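Local coordinates for RNA-binding protein RO60 (Deinococcus radiodurans, PDB 2NVO), which binds several small RNAs that accumulate during recovery from ultraviolet irradiation and contributes to the bacterium's resistance to that radiation, at residues H314-A326 and W337-F351. Residues are numbered along the deposited sequence; the frame is centred on the assembly and turned at random.
Sequences HPLDALKARLVYA and WLPVPRVVDALEEAF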
ATOM      1  N   HIS A 314      -2.180  -0.489  11.071  1.00 12.52           N
ATOM      2  CA  HIS A 314      -3.341   0.369  10.976  1.00 12.96           C
ATOM      3  C   HIS A 314      -4.511  -0.452  11.496  1.00 13.65           C
ATOM      4  O   HIS A 314      -4.499  -1.663  11.374  1.00 14.11           O
ATOM      5  CB  HIS A 314      -3.560   0.759   9.519  1.00 15.71           C
ATOM      6  CG  HIS A 314      -4.597   1.817   9.324  1.00 14.19           C
ATOM      7  ND1 HIS A 314      -5.940   1.530   9.231  1.00 13.66           N
ATOM      8  CD2 HIS A 314      -4.485   3.160   9.198  1.00 12.55           C
ATOM      9  CE1 HIS A 314      -6.612   2.653   9.042  1.00 12.73           C
ATOM     10  NE2 HIS A 314      -5.755   3.654   9.028  1.00 11.02           N
ATOM     11  N   PRO A 315      -5.509   0.198  12.101  1.00 10.08           N
ATOM     12  CA  PRO A 315      -6.646  -0.581  12.595  1.00 11.00           C
ATOM     13  C   PRO A 315      -7.277  -1.476  11.504  1.00 11.03           C
ATOM     14  O   PRO A 315      -7.644  -2.604  11.799  1.00 10.07           O
ATOM     15  CB  PRO A 315      -7.619   0.495  13.096  1.00 12.88           C
ATOM     16  CG  PRO A 315      -6.740   1.669  13.424  1.00 10.98           C
ATOM     17  CD  PRO A 315      -5.638   1.635  12.399  1.00 12.13           C
ATOM     18  N   LEU A 316      -7.385  -0.979  10.272  1.00 12.90           N
ATOM     19  CA  LEU A 316      -7.898  -1.781   9.154  1.00 12.77           C
ATOM     20  C   LEU A 316      -7.024  -3.002   8.827  1.00 12.87           C
ATOM     21  O   LEU A 316      -7.512  -4.000   8.297  1.00 16.48           O
ATOM     22  CB  LEU A 316      -8.068  -0.910   7.908  1.00 14.38           C
ATOM     23  CG  LEU A 316      -9.226   0.072   8.005  1.00 14.27           C
ATOM     24  CD1 LEU A 316      -9.276   0.933   6.747  1.00 14.47           C
ATOM     25  CD2 LEU A 316     -10.526  -0.703   8.201  1.00 11.16           C
ATOM     26  N   ASP A 317      -5.733  -2.912   9.111  1.00 13.32           N
ATOM     27  CA  ASP A 317      -4.843  -4.061   8.984  1.00 13.31           C
ATOM     28  C   ASP A 317      -5.291  -5.156   9.937  1.00 14.36           C
ATOM     29  O   ASP A 317      -5.317  -6.327   9.576  1.00 11.56           O
ATOM     30  CB  ASP A 317      -3.402  -3.680   9.325  1.00 17.03           C
ATOM     31  CG  ASP A 317      -2.756  -2.809   8.272  1.00 21.20           C
ATOM     32  OD1 ASP A 317      -3.193  -2.874   7.099  1.00 23.07           O
ATOM     33  OD2 ASP A 317      -1.797  -2.062   8.615  1.00 20.82           O
ATOM     34  N   ALA A 318      -5.648  -4.771  11.163  1.00  9.50           N
ATOM     35  CA  ALA A 318      -6.090  -5.749  12.130  1.00 11.93           C
ATOM     36  C   ALA A 318      -7.477  -6.261  11.761  1.00  9.45           C
ATOM     37  O   ALA A 318      -7.757  -7.439  11.907  1.00  7.56           O
ATOM     38  CB  ALA A 318      -6.077  -5.158  13.557  1.00 11.49           C
ATOM     39  N   LEU A 319      -8.345  -5.368  11.288  1.00  9.77           N
ATOM     40  CA  LEU A 319      -9.687  -5.794  10.902  1.00 10.63           C
ATOM     41  C   LEU A 319      -9.582  -6.800   9.748  1.00  6.96           C
ATOM     42  O   LEU A 319     -10.215  -7.834   9.791  1.00  8.32           O
ATOM     43  CB  LEU A 319     -10.584  -4.602  10.528  1.00  8.33           C
ATOM     44  CG  LEU A 319     -12.043  -4.959  10.197  1.00  9.01           C
ATOM     45  CD1 LEU A 319     -12.676  -5.881  11.245  1.00 10.97           C
ATOM     46  CD2 LEU A 319     -12.901  -3.681   9.998  1.00  8.59           C
ATOM     47  N   LYS A 320      -8.771  -6.500   8.743  1.00  9.21           N
ATOM     48  CA  LYS A 320      -8.606  -7.415   7.611  1.00  9.50           C
ATOM     49  C   LYS A 320      -8.079  -8.777   8.079  1.00 11.47           C
ATOM     50  O   LYS A 320      -8.597  -9.830   7.693  1.00  8.65           O
ATOM     51  CB  LYS A 320      -7.679  -6.819   6.547  1.00 10.13           C
ATOM     52  CG  LYS A 320      -7.323  -7.810   5.435  1.00 13.90           C
ATOM     53  CD  LYS A 320      -6.244  -7.264   4.510  1.00 16.51           C
ATOM     54  CE  LYS A 320      -5.938  -8.249   3.376  1.00 22.48           C
ATOM     55  NZ  LYS A 320      -5.176  -7.595   2.268  1.00 19.16           N
ATOM     56  N   ALA A 321      -7.053  -8.762   8.933  1.00  9.66           N
ATOM     57  CA  ALA A 321      -6.500 -10.025   9.423  1.00 11.40           C
ATOM     58  C   ALA A 321      -7.542 -10.864  10.144  1.00  8.72           C
ATOM     59  O   ALA A 321      -7.595 -12.074   9.971  1.00 11.48           O
ATOM     60  CB  ALA A 321      -5.244  -9.791  10.310  1.00 11.05           C
ATOM     61  N   ARG A 322      -8.372 -10.226  10.959  1.00  8.27           N
ATOM     62  CA  ARG A 322      -9.418 -10.933  11.668  1.00  9.15           C
ATOM     63  C   ARG A 322     -10.435 -11.555  10.713  1.00  9.34           C
ATOM     64  O   ARG A 322     -10.781 -12.725  10.837  1.00 12.55           O
ATOM     65  CB  ARG A 322     -10.164 -10.020  12.633  1.00  8.51           C
ATOM     66  CG  ARG A 322     -11.357 -10.721  13.249  1.00 13.59           C
ATOM     67  CD  ARG A 322     -11.843 -10.062  14.497  1.00 19.17           C
ATOM     68  NE  ARG A 322     -12.485  -8.772  14.261  1.00 23.62           N
ATOM     69  CZ  ARG A 322     -13.692  -8.609  13.722  1.00 21.95           C
ATOM     70  NH1 ARG A 322     -14.398  -9.657  13.324  1.00 26.92           N
ATOM     71  NH2 ARG A 322     -14.195  -7.387  13.592  1.00 20.99           N
ATOM     72  N   LEU A 323     -10.913 -10.768   9.757  1.00  9.36           N
ATOM     73  CA  LEU A 323     -11.931 -11.256   8.825  1.00  8.66           C
ATOM     74  C   LEU A 323     -11.355 -12.389   7.985  1.00  7.63           C
ATOM     75  O   LEU A 323     -11.988 -13.406   7.826  1.00 12.07           O
ATOM     76  CB  LEU A 323     -12.443 -10.118   7.924  1.00  7.08           C
ATOM     77  CG  LEU A 323     -13.188  -8.989   8.656  1.00  6.34           C
ATOM     78  CD1 LEU A 323     -13.412  -7.743   7.771  1.00  7.85           C
ATOM     79  CD2 LEU A 323     -14.497  -9.478   9.228  1.00  9.22           C
ATOM     80  N   VAL A 324     -10.157 -12.200   7.447  1.00 11.70           N
ATOM     81  CA  VAL A 324      -9.506 -13.232   6.623  1.00 13.13           C
ATOM     82  C   VAL A 324      -9.339 -14.526   7.415  1.00 18.02           C
ATOM     83  O   VAL A 324      -9.674 -15.626   6.947  1.00 16.01           O
ATOM     84  CB  VAL A 324      -8.127 -12.774   6.122  1.00 12.99           C
ATOM     85  CG1 VAL A 324      -7.360 -13.957   5.502  1.00 16.44           C
ATOM     86  CG2 VAL A 324      -8.277 -11.658   5.097  1.00 15.17           C
ATOM     87  N   TYR A 325      -8.826 -14.382   8.635  1.00 14.94           N
ATOM     88  CA  TYR A 325      -8.579 -15.525   9.497  1.00 13.42           C
ATOM     89  C   TYR A 325      -9.857 -16.230   9.921  1.00 16.17           C
ATOM     90  O   TYR A 325      -9.912 -17.454   9.955  1.00 16.73           O
ATOM     91  CB  TYR A 325      -7.763 -15.086  10.733  1.00 15.07           C
ATOM     92  CG  TYR A 325      -7.532 -16.186  11.740  1.00 15.96           C
ATOM     93  CD1 TYR A 325      -6.809 -17.323  11.400  1.00 19.95           C
ATOM     94  CD2 TYR A 325      -8.038 -16.089  13.034  1.00 17.13           C
ATOM     95  CE1 TYR A 325      -6.604 -18.346  12.332  1.00 20.54           C
ATOM     96  CE2 TYR A 325      -7.843 -17.092  13.958  1.00 18.97           C
ATOM     97  CZ  TYR A 325      -7.124 -18.215  13.604  1.00 18.95           C
ATOM     98  OH  TYR A 325      -6.933 -19.207  14.530  1.00 17.95           O
ATOM     99  N   ALA A 326     -10.898 -15.467  10.234  1.00 16.78           N
ATOM    100  CA  ALA A 326     -12.108 -16.060  10.784  1.00 16.34           C
ATOM    101  C   ALA A 326     -12.861 -16.901   9.759  1.00 19.10           C
ATOM    102  O   ALA A 326     -13.745 -17.676  10.123  1.00 22.71           O
ATOM    103  CB  ALA A 326     -13.023 -14.995  11.387  1.00 16.34           C
ATOM    104  N   TRP A 337      -8.717 -24.255   7.659  1.00 33.05           N
ATOM    105  CA  TRP A 337      -8.155 -24.290   9.002  1.00 34.03           C
ATOM    106  C   TRP A 337      -9.276 -24.052   9.991  1.00 29.62           C
ATOM    107  O   TRP A 337     -10.393 -23.721   9.591  1.00 30.57           O
ATOM    108  CB  TRP A 337      -7.048 -23.251   9.170  1.00 28.76           C
ATOM    109  CG  TRP A 337      -7.477 -21.823   8.941  1.00 29.50           C
ATOM    110  CD1 TRP A 337      -7.948 -20.947   9.876  1.00 28.51           C
ATOM    111  CD2 TRP A 337      -7.454 -21.107   7.698  1.00 29.63           C
ATOM    112  NE1 TRP A 337      -8.223 -19.731   9.294  1.00 27.30           N
ATOM    113  CE2 TRP A 337      -7.928 -19.804   7.957  1.00 28.94           C
ATOM    114  CE3 TRP A 337      -7.082 -21.444   6.391  1.00 31.88           C
ATOM    115  CZ2 TRP A 337      -8.045 -18.840   6.958  1.00 28.44           C
ATOM    116  CZ3 TRP A 337      -7.195 -20.484   5.400  1.00 32.38           C
ATOM    117  CH2 TRP A 337      -7.671 -19.197   5.689  1.00 30.88           C
ATOM    118  N   LEU A 338      -8.989 -24.239  11.273  1.00 27.59           N
ATOM    119  CA  LEU A 338      -9.981 -24.010  12.312  1.00 28.48           C
ATOM    120  C   LEU A 338      -9.613 -22.781  13.138  1.00 32.58           C
ATOM    121  O   LEU A 338      -8.742 -22.850  14.018  1.00 29.89           O
ATOM    122  CB  LEU A 338     -10.109 -25.235  13.214  1.00 35.14           C
ATOM    123  CG  LEU A 338     -11.109 -25.076  14.356  1.00 33.53           C
ATOM    124  CD1 LEU A 338     -12.461 -24.643  13.814  1.00 36.12           C
ATOM    125  CD2 LEU A 338     -11.236 -26.371  15.150  1.00 37.78           C
ATOM    126  N   PRO A 339     -10.285 -21.650  12.859  1.00 31.74           N
ATOM    127  CA  PRO A 339      -9.995 -20.380  13.533  1.00 27.04           C
ATOM    128  C   PRO A 339     -10.091 -20.551  15.035  1.00 25.64           C
ATOM    129  O   PRO A 339     -11.093 -21.077  15.514  1.00 28.24           O
ATOM    130  CB  PRO A 339     -11.125 -19.460  13.052  1.00 26.12           C
ATOM    131  CG  PRO A 339     -11.614 -20.081  11.761  1.00 24.96           C
ATOM    132  CD  PRO A 339     -11.461 -21.556  11.971  1.00 30.17           C
ATOM    133  N   VAL A 340      -9.059 -20.129  15.762  1.00 23.14           N
ATOM    134  CA  VAL A 340      -9.103 -20.136  17.220  1.00 22.71           C
ATOM    135  C   VAL A 340      -9.789 -18.882  17.726  1.00 17.95           C
ATOM    136  O   VAL A 340      -9.315 -17.783  17.473  1.00 18.35           O
ATOM    137  CB  VAL A 340      -7.686 -20.161  17.829  1.00 22.27           C
ATOM    138  CG1 VAL A 340      -7.786 -20.122  19.336  1.00 22.02           C
ATOM    139  CG2 VAL A 340      -6.917 -21.382  17.354  1.00 24.17           C
ATOM    140  N   PRO A 341     -10.897 -19.043  18.462  1.00 19.61           N
ATOM    141  CA  PRO A 341     -11.725 -17.913  18.897  1.00 22.81           C
ATOM    142  C   PRO A 341     -10.948 -16.840  19.650  1.00 21.88           C
ATOM    143  O   PRO A 341     -11.105 -15.658  19.352  1.00 19.45           O
ATOM    144  CB  PRO A 341     -12.754 -18.572  19.815  1.00 22.22           C
ATOM    145  CG  PRO A 341     -12.883 -19.956  19.270  1.00 22.30           C
ATOM    146  CD  PRO A 341     -11.484 -20.333  18.858  1.00 23.62           C
ATOM    147  N   ARG A 342     -10.113 -17.232  20.606  1.00 20.01           N
ATOM    148  CA  ARG A 342      -9.405 -16.229  21.397  1.00 20.25           C
ATOM    149  C   ARG A 342      -8.371 -15.459  20.567  1.00 14.75           C
ATOM    150  O   ARG A 342      -7.941 -14.381  20.963  1.00 16.32           O
ATOM    151  CB  ARG A 342      -8.787 -16.857  22.664  1.00 19.78           C
ATOM    152  CG  ARG A 342      -9.805 -17.075  23.786  1.00 24.65           C
ATOM    153  CD  ARG A 342      -9.221 -17.809  25.005  1.00 23.58           C
ATOM    154  NE  ARG A 342      -8.238 -16.987  25.692  1.00 22.82           N
ATOM    155  CZ  ARG A 342      -6.928 -17.162  25.604  1.00 19.58           C
ATOM    156  NH1 ARG A 342      -6.445 -18.156  24.875  1.00 19.89           N
ATOM    157  NH2 ARG A 342      -6.105 -16.354  26.261  1.00 16.35           N
ATOM    158  N   VAL A 343      -7.968 -16.012  19.424  1.00 12.42           N
ATOM    159  CA  VAL A 343      -7.082 -15.292  18.503  1.00 13.44           C
ATOM    160  C   VAL A 343      -7.910 -14.253  17.751  1.00 15.74           C
ATOM    161  O   VAL A 343      -7.506 -13.103  17.617  1.00 12.25           O
ATOM    162  CB  VAL A 343      -6.365 -16.234  17.497  1.00 14.83           C
ATOM    163  CG1 VAL A 343      -5.626 -15.447  16.433  1.00 11.73           C
ATOM    164  CG2 VAL A 343      -5.380 -17.169  18.225  1.00 12.98           C
ATOM    165  N   VAL A 344      -9.080 -14.671  17.273  1.00 14.84           N
ATOM    166  CA  VAL A 344     -10.035 -13.724  16.699  1.00 18.45           C
ATOM    167  C   VAL A 344     -10.290 -12.587  17.674  1.00 15.41           C
ATOM    168  O   VAL A 344     -10.297 -11.417  17.295  1.00 15.32           O
ATOM    169  CB  VAL A 344     -11.365 -14.408  16.357  1.00 16.51           C
ATOM    170  CG1 VAL A 344     -12.441 -13.356  16.088  1.00 21.54           C
ATOM    171  CG2 VAL A 344     -11.177 -15.325  15.163  1.00 14.33           C
ATOM    172  N   ASP A 345     -10.471 -12.941  18.943  1.00 20.12           N
ATOM    173  CA  ASP A 345     -10.671 -11.960  20.010  1.00 17.27           C
ATOM    174  C   ASP A 345      -9.502 -10.995  20.137  1.00 16.60           C
ATOM    175  O   ASP A 345      -9.690  -9.805  20.360  1.00 16.76           O
ATOM    176  CB  ASP A 345     -10.843 -12.656  21.362  1.00 21.33           C
ATOM    177  CG  ASP A 345     -12.260 -13.121  21.618  1.00 27.20           C
ATOM    178  OD1 ASP A 345     -13.191 -12.651  20.927  1.00 32.19           O
ATOM    179  OD2 ASP A 345     -12.437 -13.962  22.528  1.00 34.18           O
ATOM    180  N   ALA A 346      -8.286 -11.518  20.053  1.00 17.21           N
ATOM    181  CA  ALA A 346      -7.102 -10.685  20.242  1.00 15.06           C
ATOM    182  C   ALA A 346      -6.982  -9.682  19.096  1.00 13.44           C
ATOM    183  O   ALA A 346      -6.459  -8.571  19.255  1.00 11.13           O
ATOM    184  CB  ALA A 346      -5.876 -11.547  20.304  1.00 13.26           C
ATOM    185  N   LEU A 347      -7.433 -10.106  17.925  1.00 13.07           N
ATOM    186  CA  LEU A 347      -7.434  -9.234  16.751  1.00 11.27           C
ATOM    187  C   LEU A 347      -8.403  -8.064  16.926  1.00 11.91           C
ATOM    188  O   LEU A 347      -8.165  -6.966  16.415  1.00 12.39           O
ATOM    189  CB  LEU A 347      -7.713 -10.045  15.493  1.00 10.54           C
ATOM    190  CG  LEU A 347      -6.544 -10.960  15.116  1.00  8.95           C
ATOM    191  CD1 LEU A 347      -6.989 -11.970  14.087  1.00 12.62           C
ATOM    192  CD2 LEU A 347      -5.371 -10.158  14.600  1.00  8.01           C
ATOM    193  N   GLU A 348      -9.478  -8.285  17.669  1.00 14.50           N
ATOM    194  CA  GLU A 348     -10.386  -7.196  18.002  1.00 15.42           C
ATOM    195  C   GLU A 348      -9.700  -6.208  18.921  1.00 15.15           C
ATOM    196  O   GLU A 348      -9.935  -5.006  18.829  1.00 13.74           O
ATOM    197  CB  GLU A 348     -11.691  -7.714  18.616  1.00 18.57           C
ATOM    198  CG  GLU A 348     -12.644  -8.273  17.576  1.00 19.28           C
ATOM    199  CD  GLU A 348     -13.767  -9.108  18.166  1.00 22.01           C
ATOM    200  OE1 GLU A 348     -14.416  -8.657  19.131  1.00 31.79           O
ATOM    201  OE2 GLU A 348     -14.007 -10.221  17.649  1.00 31.53           O
ATOM    202  N   GLU A 349      -8.830  -6.713  19.796  1.00 14.82           N
ATOM    203  CA  GLU A 349      -8.061  -5.847  20.672  1.00 14.11           C
ATOM    204  C   GLU A 349      -6.974  -5.089  19.914  1.00 13.13           C
ATOM    205  O   GLU A 349      -6.747  -3.914  20.175  1.00 15.64           O
ATOM    206  CB  GLU A 349      -7.435  -6.645  21.838  1.00 18.02           C
ATOM    207  CG  GLU A 349      -6.711  -5.751  22.841  1.00 17.97           C
ATOM    208  CD  GLU A 349      -6.073  -6.519  24.002  1.00 24.88           C
ATOM    209  OE1 GLU A 349      -6.498  -7.657  24.272  1.00 20.70           O
ATOM    210  OE2 GLU A 349      -5.150  -5.970  24.644  1.00 29.32           O
ATOM    211  N   ALA A 350      -6.295  -5.767  18.986  1.00 11.52           N
ATOM    212  CA  ALA A 350      -5.297  -5.128  18.142  1.00 11.01           C
ATOM    213  C   ALA A 350      -5.910  -3.960  17.357  1.00 11.85           C
ATOM    214  O   ALA A 350      -5.296  -2.910  17.216  1.00  9.89           O
ATOM    215  CB  ALA A 350      -4.659  -6.143  17.192  1.00 10.99           C
ATOM    216  N   PHE A 351      -7.128  -4.155  16.861  1.00 10.19           N
ATOM    217  CA  PHE A 351      -7.854  -3.102  16.159  1.00 11.23           C
ATOM    218  C   PHE A 351      -7.943  -1.832  17.008  1.00 11.63           C
ATOM    219  O   PHE A 351      -7.565  -0.751  16.570  1.00 12.37           O
ATOM    220  CB  PHE A 351      -9.254  -3.613  15.817  1.00 11.04           C
ATOM    221  CG  PHE A 351     -10.163  -2.587  15.209  1.00 10.69           C
ATOM    222  CD1 PHE A 351     -10.072  -2.268  13.867  1.00 13.60           C
ATOM    223  CD2 PHE A 351     -11.155  -1.976  15.972  1.00 15.50           C
ATOM    224  CE1 PHE A 351     -10.947  -1.341  13.279  1.00 12.82           C
ATOM    225  CE2 PHE A 351     -12.033  -1.050  15.396  1.00 15.07           C
ATOM    226  CZ  PHE A 351     -11.916  -0.730  14.036  1.00 11.56           C
TER
HETATM  227  O   HOH W   1     -10.080  -6.830  14.324  1.00 14.28           O
HETATM  228  O   HOH W   2      -6.335 -21.668  13.289  1.00 24.41           O
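Tyr325 is the main bump: Pro339 and the slid indole of Trp337 lie on one side of its ring, Val343 CG1 and Leu347 CD1 on the opposite side. Pro339 CB sits over the face, 4.1 Å from Tyr325 CE2, while Val343 CG1 and Val344 CG2 approach obliquely. The indole runs nearly parallel to the phenol, planes 12° apart, yet the rings barely overlap. The phenol of Tyr325, with CG swung anti to N, reaches the turn before helix 341-351, where Val340 N donates an almost straight bond to Tyr325 OH, 2.6 Å long; a water links the same hydroxyl to Leu338 O. Trp337 NE1 in turn donates to Tyr325 O at 2.9 Å, in the carbonyl plane and on a lone pair. Axes 8.2 Å apart and inclined at 166° define an antiparallel helical hairpin, consistent with the HEAT-like repeats that build the horseshoe of the TROVE domain. Midway, Leu347 fills a hollow walled by Ala321, Arg322 and Tyr325, its CD1 3.6 Å from Arg322 CA and its CD2 facing Ala321 CB; Leu275 and Leu278 of helix 271-283 also touch it. The extended aliphatic part of Arg322 crosses Val344 CG1 at about a right angle, with Arg322 CD 3.7 Å from it, before a bend at chi3 turns the guanidinium; Glu348 OE2 sits over one guanidinium face, a long, purely electrostatic pairing. At the far end small Ala318 leaves room for close backbone approach, its CB 3.6 Å from Phe351 N, and the Phe351 ring turns its edge to Pro315 O.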